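Local coordinates for dihydropteroate synthase (Xanthomonas albilineans, PDB 6Q62), which catalyses the condensation of para-aminobenzoate with 6-hydroxymethyl-7,8-dihydropterin diphosphate to 7,8-dihydropteroate in folate biosynthesis, at the interface of chains A and B. Coordinates in Å, arbitrary orientation; residue numbers count along the deposited sequence, not the author numbering. Chains: chain A/B, Dihydropteroate synthase.

Contacts 1 and 2 are neighbouring parts of one two-fold symmetric interface, the centres of their C-alpha atoms about 8 Å apart. They share A:Ala248, A:Leu251 and B:Val274, and both set helix 265-279 of chain B against helices 227-233 and 242-254 of chain A. Contact 1 takes the earlier turns of the chain B helix, where small residues pack closely and an aspartate binds bridging waters; contact 2 takes its last turns, where larger aliphatic groups surround a valine and helix 199-207 joins in. Together they form a continuous apolar strip, repeated with the chains exchanged, that probably holds the dimer.

Contact 1: the interface of chains A and B. Residues chain A 233, 243-244, 247-248, 251; chain B 250, 267, 270-271, 274.
A:Ala247 and B:Ala271 meet at the tight part of this helix-to-helix contact: the methyl CB of A:Ala247 lies 3.6 Å from the backbone CA of B:Ala271, and small side chains let the two helices come close. One turn earlier, CB of A:Ala243 rests 3.6 Å from the carbonyl O of B:Ala267, with the B:Ala267 methyl also in contact. B:Val274 spreads its two branches over the chain A helix. Its CG1, anti to the backbone N (chi1 174°), lies 4.0 Å from CD1 of A:Leu251 and also touches A:Ala248. CG2 instead turns to the backbone of A:Gly244, 3.8 Å from its CA, where there is no side chain to hold it off. The same CG2 meets the methyl CG2 of A:Thr233 at 3.8 Å, the two side chains crossing obliquely. B:Leu250, from the helix of chain B equivalent to that of A:Ala247, sits more loosely, its CD2 4.2 Å from the A:Ala247 methyl CB.

The polar side is hydrated. B:Asp270 lays its CB and carboxylate carbon against A:Thr233, while its two oxygens bind separate waters. OD2 shares water 1 with the backbone N of A:Gly244, whose N-H points nearly straight at it (162° at H); OD1 holds water 2 at 2.6 Å, which continues to the carbonyl O of A:Thr233. The link across this side thus runs through solvent. In the fold, helix 265-279 of chain B lies against helices 242-254 and 227-233 of chain A, on the outside of the TIM barrel typical of this family.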
ATOM      1  N   THR A 233       2.457  -0.283 -13.283  1.00 12.53           N
ATOM      2  CA  THR A 233       3.334  -1.242 -12.598  1.00 11.88           C
ATOM      3  C   THR A 233       3.941  -2.346 -13.473  1.00 16.12           C
ATOM      4  O   THR A 233       4.777  -3.107 -12.993  1.00 14.88           O
ATOM      5  CB  THR A 233       2.560  -1.913 -11.442  1.00 14.89           C
ATOM      6  OG1 THR A 233       1.446  -2.622 -11.993  1.00 16.12           O
ATOM      7  CG2 THR A 233       2.126  -0.950 -10.404  1.00 15.50           C
ATOM      8  N   ALA A 243      -0.835  -5.154  -5.132  1.00  9.88           N
ATOM      9  CA  ALA A 243      -0.074  -4.122  -4.433  1.00  9.63           C
ATOM     10  C   ALA A 243      -0.268  -2.721  -5.013  1.00 10.33           C
ATOM     11  O   ALA A 243      -0.458  -1.759  -4.256  1.00  9.87           O
ATOM     12  CB  ALA A 243       1.402  -4.486  -4.422  1.00 10.33           C
ATOM     13  N   GLY A 244      -0.267  -2.591  -6.342  1.00  8.98           N
ATOM     14  CA  GLY A 244      -0.486  -1.292  -6.965  1.00  8.46           C
ATOM     15  C   GLY A 244      -1.885  -0.746  -6.695  1.00  8.46           C
ATOM     16  O   GLY A 244      -2.056   0.471  -6.531  1.00  7.80           O
ATOM     17  N   ALA A 247      -2.047   0.512  -3.073  1.00  9.10           N
ATOM     18  CA  ALA A 247      -1.378   1.806  -3.040  1.00  9.63           C
ATOM     19  C   ALA A 247      -2.316   2.882  -3.611  1.00 10.93           C
ATOM     20  O   ALA A 247      -2.482   3.927  -2.983  1.00  9.96           O
ATOM     21  CB  ALA A 247      -0.098   1.754  -3.850  1.00 10.84           C
ATOM     22  N   ALA A 248      -2.932   2.622  -4.778  1.00  9.53           N
ATOM     23  CA  ALA A 248      -3.869   3.579  -5.411  1.00  9.75           C
ATOM     24  C   ALA A 248      -5.043   3.937  -4.480  1.00  9.76           C
ATOM     25  O   ALA A 248      -5.377   5.118  -4.326  1.00 10.62           O
ATOM     26  CB  ALA A 248      -4.383   3.009  -6.732  1.00 10.87           C
ATOM     27  N   LEU A 251      -3.793   6.157  -1.664  1.00  7.19           N
ATOM     28  CA  LEU A 251      -3.615   7.511  -2.185  1.00  6.99           C
ATOM     29  C   LEU A 251      -4.959   8.216  -2.355  1.00  9.41           C
ATOM     30  O   LEU A 251      -5.075   9.393  -2.012  1.00  9.66           O
ATOM     31  CB  LEU A 251      -2.846   7.495  -3.542  1.00  7.46           C
ATOM     32  CG  LEU A 251      -1.403   7.005  -3.470  1.00 11.25           C
ATOM     33  CD1 LEU A 251      -0.831   6.874  -4.880  1.00 13.92           C
ATOM     34  CD2 LEU A 251      -0.535   7.948  -2.596  1.00 12.68           C
TER
ATOM     35  N   LEU B 250       5.227   2.872   2.158  1.00  7.88           N
ATOM     36  CA  LEU B 250       4.745   3.985   1.341  1.00  7.94           C
ATOM     37  C   LEU B 250       4.596   5.226   2.208  1.00 10.10           C
ATOM     38  O   LEU B 250       5.033   6.301   1.804  1.00  7.62           O
ATOM     39  CB  LEU B 250       3.407   3.629   0.655  1.00  8.47           C
ATOM     40  CG  LEU B 250       2.768   4.745  -0.151  1.00 11.39           C
ATOM     41  CD1 LEU B 250       3.745   5.291  -1.220  1.00 12.26           C
ATOM     42  CD2 LEU B 250       1.487   4.239  -0.829  1.00 11.14           C
ATOM     43  N   ALA B 267       6.294  -5.979  -4.355  1.00  6.52           N
ATOM     44  CA  ALA B 267       5.080  -5.271  -3.892  1.00  6.23           C
ATOM     45  C   ALA B 267       5.392  -3.838  -3.505  1.00  8.75           C
ATOM     46  O   ALA B 267       4.624  -2.933  -3.844  1.00  8.82           O
ATOM     47  CB  ALA B 267       4.434  -6.007  -2.735  1.00  7.54           C
ATOM     48  N   ASP B 270       5.969  -1.753  -6.685  1.00  7.90           N
ATOM     49  CA  ASP B 270       4.668  -1.416  -7.294  1.00  8.64           C
ATOM     50  C   ASP B 270       3.991  -0.243  -6.580  1.00 12.56           C
ATOM     51  O   ASP B 270       3.536   0.696  -7.236  1.00 11.60           O
ATOM     52  CB  ASP B 270       3.769  -2.647  -7.278  1.00 10.20           C
ATOM     53  CG  ASP B 270       4.165  -3.677  -8.320  1.00 16.49           C
ATOM     54  OD1 ASP B 270       5.238  -3.490  -8.968  1.00 13.93           O
ATOM     55  OD2 ASP B 270       3.417  -4.665  -8.490  1.00 19.15           O
ATOM     56  N   ALA B 271       3.939  -0.293  -5.232  1.00  9.56           N
ATOM     57  CA  ALA B 271       3.329   0.780  -4.458  1.00  9.87           C
ATOM     58  C   ALA B 271       4.045   2.107  -4.685  1.00 13.07           C
ATOM     59  O   ALA B 271       3.402   3.135  -4.859  1.00 10.69           O
ATOM     60  CB  ALA B 271       3.341   0.431  -2.974  1.00 10.48           C
ATOM     61  N   VAL B 274       3.242   3.593  -8.272  1.00 10.25           N
ATOM     62  CA  VAL B 274       1.921   4.238  -8.363  1.00 10.11           C
ATOM     63  C   VAL B 274       2.015   5.621  -7.716  1.00 13.36           C
ATOM     64  O   VAL B 274       1.584   6.606  -8.319  1.00 13.68           O
ATOM     65  CB  VAL B 274       0.826   3.355  -7.718  1.00 11.46           C
ATOM     66  CG1 VAL B 274      -0.512   4.087  -7.674  1.00 11.87           C
ATOM     67  CG2 VAL B 274       0.691   2.029  -8.458  1.00 10.26           C
TER
HETATM   68  O   HOH W   1       0.730  -4.762  -7.951  1.00 15.27           O
HETATM   69  O   HOH W   2       6.456  -2.375 -10.964  1.00 18.86           O

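Contact 2: the interface of chains A and B. Residues chain A 203, 206-207, 232, 248, 251, 255; chain B 274-275, 277-278.
B:Val278 packs among A:Leu206, A:Leu251 and A:Arg255, and apolar packing carries the contact. With CG1 anti to the backbone N (chi1 171°), CG2 falls beside that N and touches CD2 of A:Leu206 at 3.7 Å, the two side chains crossing at about a right angle. The same branch meets CD1 of A:Leu251 at 3.9 Å, where the side chains run past each other in opposite directions. CG1 meets the guanidinium of A:Arg255 tip to tip, 3.8 Å from NE. The fork of A:Leu251 also lies against B:Trp275, the side chains crossing at about a right angle: CD1 is 3.7 Å from the backbone CA of B:Trp275, and CD2 faces the indole carbon CD1. On the neighbouring flank, CD2 of A:Leu232 caps the methyl CB of B:Ala277 at 3.7 Å, and CG1 of A:Val203 lies against the carbonyl O of B:Ala277 at 3.5 Å.

Water 3 carries the polar link. It is bound by NH2 at the edge of the A:Arg255 guanidinium, in plane, and also lies in the plane of the B:Trp275 ring, bonding to the indole NE1 at 2.8 Å; the N-H there is bent (142° at H). Within chain A, NH1 of A:Arg255 makes a weak bond to the carbonyl O of A:Leu251, which may help to steady the guanidinium.

The site seats the end of helix 265-279 against helices 199-207, 227-233 and 242-254 of the partner, and so probably stabilises the dimer.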
ATOM      1  N   VAL A 203      -4.590   8.990 -13.723  1.00 13.12           N
ATOM      2  CA  VAL A 203      -3.583   9.547 -12.817  1.00 13.32           C
ATOM      3  C   VAL A 203      -3.921  11.012 -12.501  1.00 16.96           C
ATOM      4  O   VAL A 203      -3.861  11.417 -11.337  1.00 17.06           O
ATOM      5  CB  VAL A 203      -2.158   9.371 -13.399  1.00 17.39           C
ATOM      6  CG1 VAL A 203      -1.117  10.123 -12.567  1.00 18.00           C
ATOM      7  CG2 VAL A 203      -1.793   7.893 -13.498  1.00 17.54           C
ATOM      8  N   LEU A 206      -6.879  11.126 -10.079  1.00 12.55           N
ATOM      9  CA  LEU A 206      -6.468  10.707  -8.737  1.00 12.29           C
ATOM     10  C   LEU A 206      -5.644  11.808  -8.075  1.00 15.67           C
ATOM     11  O   LEU A 206      -5.906  12.164  -6.931  1.00 14.15           O
ATOM     12  CB  LEU A 206      -5.660   9.399  -8.794  1.00 12.28           C
ATOM     13  CG  LEU A 206      -5.148   8.801  -7.469  1.00 14.97           C
ATOM     14  CD1 LEU A 206      -6.262   8.679  -6.446  1.00 15.76           C
ATOM     15  CD2 LEU A 206      -4.544   7.406  -7.728  1.00 13.72           C
ATOM     16  N   ALA A 207      -4.710  12.401  -8.821  1.00 11.68           N
ATOM     17  CA  ALA A 207      -3.885  13.477  -8.269  1.00 12.77           C
ATOM     18  C   ALA A 207      -4.757  14.684  -7.875  1.00 18.02           C
ATOM     19  O   ALA A 207      -4.514  15.285  -6.834  1.00 19.98           O
ATOM     20  CB  ALA A 207      -2.830  13.894  -9.287  1.00 13.26           C
ATOM     21  N   LEU A 232       0.823   1.181 -15.047  1.00 15.67           N
ATOM     22  CA  LEU A 232       1.754   1.892 -14.172  1.00 14.72           C
ATOM     23  C   LEU A 232       2.818   0.965 -13.570  1.00 17.66           C
ATOM     24  O   LEU A 232       3.943   1.413 -13.319  1.00 17.27           O
ATOM     25  CB  LEU A 232       1.000   2.572 -13.011  1.00 14.90           C
ATOM     26  CG  LEU A 232       0.149   3.801 -13.358  1.00 18.43           C
ATOM     27  CD1 LEU A 232      -0.628   4.283 -12.131  1.00 17.33           C
ATOM     28  CD2 LEU A 232       0.988   4.934 -13.949  1.00 21.16           C
ATOM     29  N   ALA A 248      -2.932   2.622  -4.778  1.00  9.53           N
ATOM     30  CA  ALA A 248      -3.869   3.579  -5.411  1.00  9.75           C
ATOM     31  C   ALA A 248      -5.043   3.937  -4.480  1.00  9.76           C
ATOM     32  O   ALA A 248      -5.377   5.118  -4.326  1.00 10.62           O
ATOM     33  CB  ALA A 248      -4.383   3.009  -6.732  1.00 10.87           C
ATOM     34  N   LEU A 251      -3.793   6.157  -1.664  1.00  7.19           N
ATOM     35  CA  LEU A 251      -3.615   7.511  -2.185  1.00  6.99           C
ATOM     36  C   LEU A 251      -4.959   8.216  -2.355  1.00  9.41           C
ATOM     37  O   LEU A 251      -5.075   9.393  -2.012  1.00  9.66           O
ATOM     38  CB  LEU A 251      -2.846   7.495  -3.542  1.00  7.46           C
ATOM     39  CG  LEU A 251      -1.403   7.005  -3.470  1.00 11.25           C
ATOM     40  CD1 LEU A 251      -0.831   6.874  -4.880  1.00 13.92           C
ATOM     41  CD2 LEU A 251      -0.535   7.948  -2.596  1.00 12.68           C
ATOM     42  N   ARG A 255      -6.382  11.558  -0.426  1.00 12.79           N
ATOM     43  CA  ARG A 255      -6.836  12.672  -1.237  1.00 12.42           C
ATOM     44  C   ARG A 255      -8.343  12.959  -1.110  1.00 16.37           C
ATOM     45  O   ARG A 255      -8.859  13.755  -1.882  1.00 15.49           O
ATOM     46  CB  ARG A 255      -6.392  12.506  -2.692  1.00 13.33           C
ATOM     47  CG  ARG A 255      -4.920  12.886  -2.845  1.00 12.80           C
ATOM     48  CD  ARG A 255      -4.201  12.208  -3.986  1.00 23.53           C
ATOM     49  NE  ARG A 255      -2.778  12.559  -4.000  1.00 26.07           N
ATOM     50  CZ  ARG A 255      -1.830  12.039  -3.222  1.00 44.99           C
ATOM     51  NH1 ARG A 255      -2.138  11.139  -2.287  1.00 29.20           N
ATOM     52  NH2 ARG A 255      -0.574  12.445  -3.343  1.00 33.61           N
TER
ATOM     53  N   VAL B 274       3.242   3.593  -8.272  1.00 10.25           N
ATOM     54  CA  VAL B 274       1.921   4.238  -8.363  1.00 10.11           C
ATOM     55  C   VAL B 274       2.015   5.621  -7.716  1.00 13.36           C
ATOM     56  O   VAL B 274       1.584   6.606  -8.319  1.00 13.68           O
ATOM     57  CB  VAL B 274       0.826   3.355  -7.718  1.00 11.46           C
ATOM     58  CG1 VAL B 274      -0.512   4.087  -7.674  1.00 11.87           C
ATOM     59  CG2 VAL B 274       0.691   2.029  -8.458  1.00 10.26           C
ATOM     60  N   TRP B 275       2.588   5.696  -6.500  1.00 11.53           N
ATOM     61  CA  TRP B 275       2.775   6.965  -5.807  1.00 12.43           C
ATOM     62  C   TRP B 275       3.607   7.954  -6.621  1.00 14.28           C
ATOM     63  O   TRP B 275       3.194   9.120  -6.726  1.00 14.60           O
ATOM     64  CB  TRP B 275       3.385   6.741  -4.420  1.00 12.02           C
ATOM     65  CG  TRP B 275       3.788   8.003  -3.717  1.00 13.99           C
ATOM     66  CD1 TRP B 275       2.986   9.050  -3.361  1.00 16.86           C
ATOM     67  CD2 TRP B 275       5.105   8.342  -3.302  1.00 13.52           C
ATOM     68  NE1 TRP B 275       3.735  10.030  -2.757  1.00 17.12           N
ATOM     69  CE2 TRP B 275       5.037   9.610  -2.683  1.00 17.97           C
ATOM     70  CE3 TRP B 275       6.347   7.694  -3.392  1.00 14.91           C
ATOM     71  CZ2 TRP B 275       6.163  10.243  -2.154  1.00 18.09           C
ATOM     72  CZ3 TRP B 275       7.466   8.321  -2.861  1.00 16.45           C
ATOM     73  CH2 TRP B 275       7.365   9.578  -2.246  1.00 17.18           C
ATOM     74  N   ALA B 277       3.939   8.187  -9.871  1.00 13.12           N
ATOM     75  CA  ALA B 277       3.123   8.667 -10.997  1.00 13.14           C
ATOM     76  C   ALA B 277       2.179   9.773 -10.556  1.00 16.61           C
ATOM     77  O   ALA B 277       2.066  10.784 -11.234  1.00 14.47           O
ATOM     78  CB  ALA B 277       2.332   7.514 -11.602  1.00 14.34           C
ATOM     79  N   VAL B 278       1.540   9.600  -9.392  1.00 12.71           N
ATOM     80  CA  VAL B 278       0.609  10.550  -8.820  1.00 13.73           C
ATOM     81  C   VAL B 278       1.327  11.825  -8.363  1.00 20.44           C
ATOM     82  O   VAL B 278       0.869  12.924  -8.684  1.00 19.47           O
ATOM     83  CB  VAL B 278      -0.212   9.886  -7.682  1.00 17.93           C
ATOM     84  CG1 VAL B 278      -1.029  10.905  -6.912  1.00 19.17           C
ATOM     85  CG2 VAL B 278      -1.113   8.786  -8.236  1.00 17.36           C
TER
HETATM   86  O   HOH W   3       1.715  11.840  -1.884  1.00 45.13           O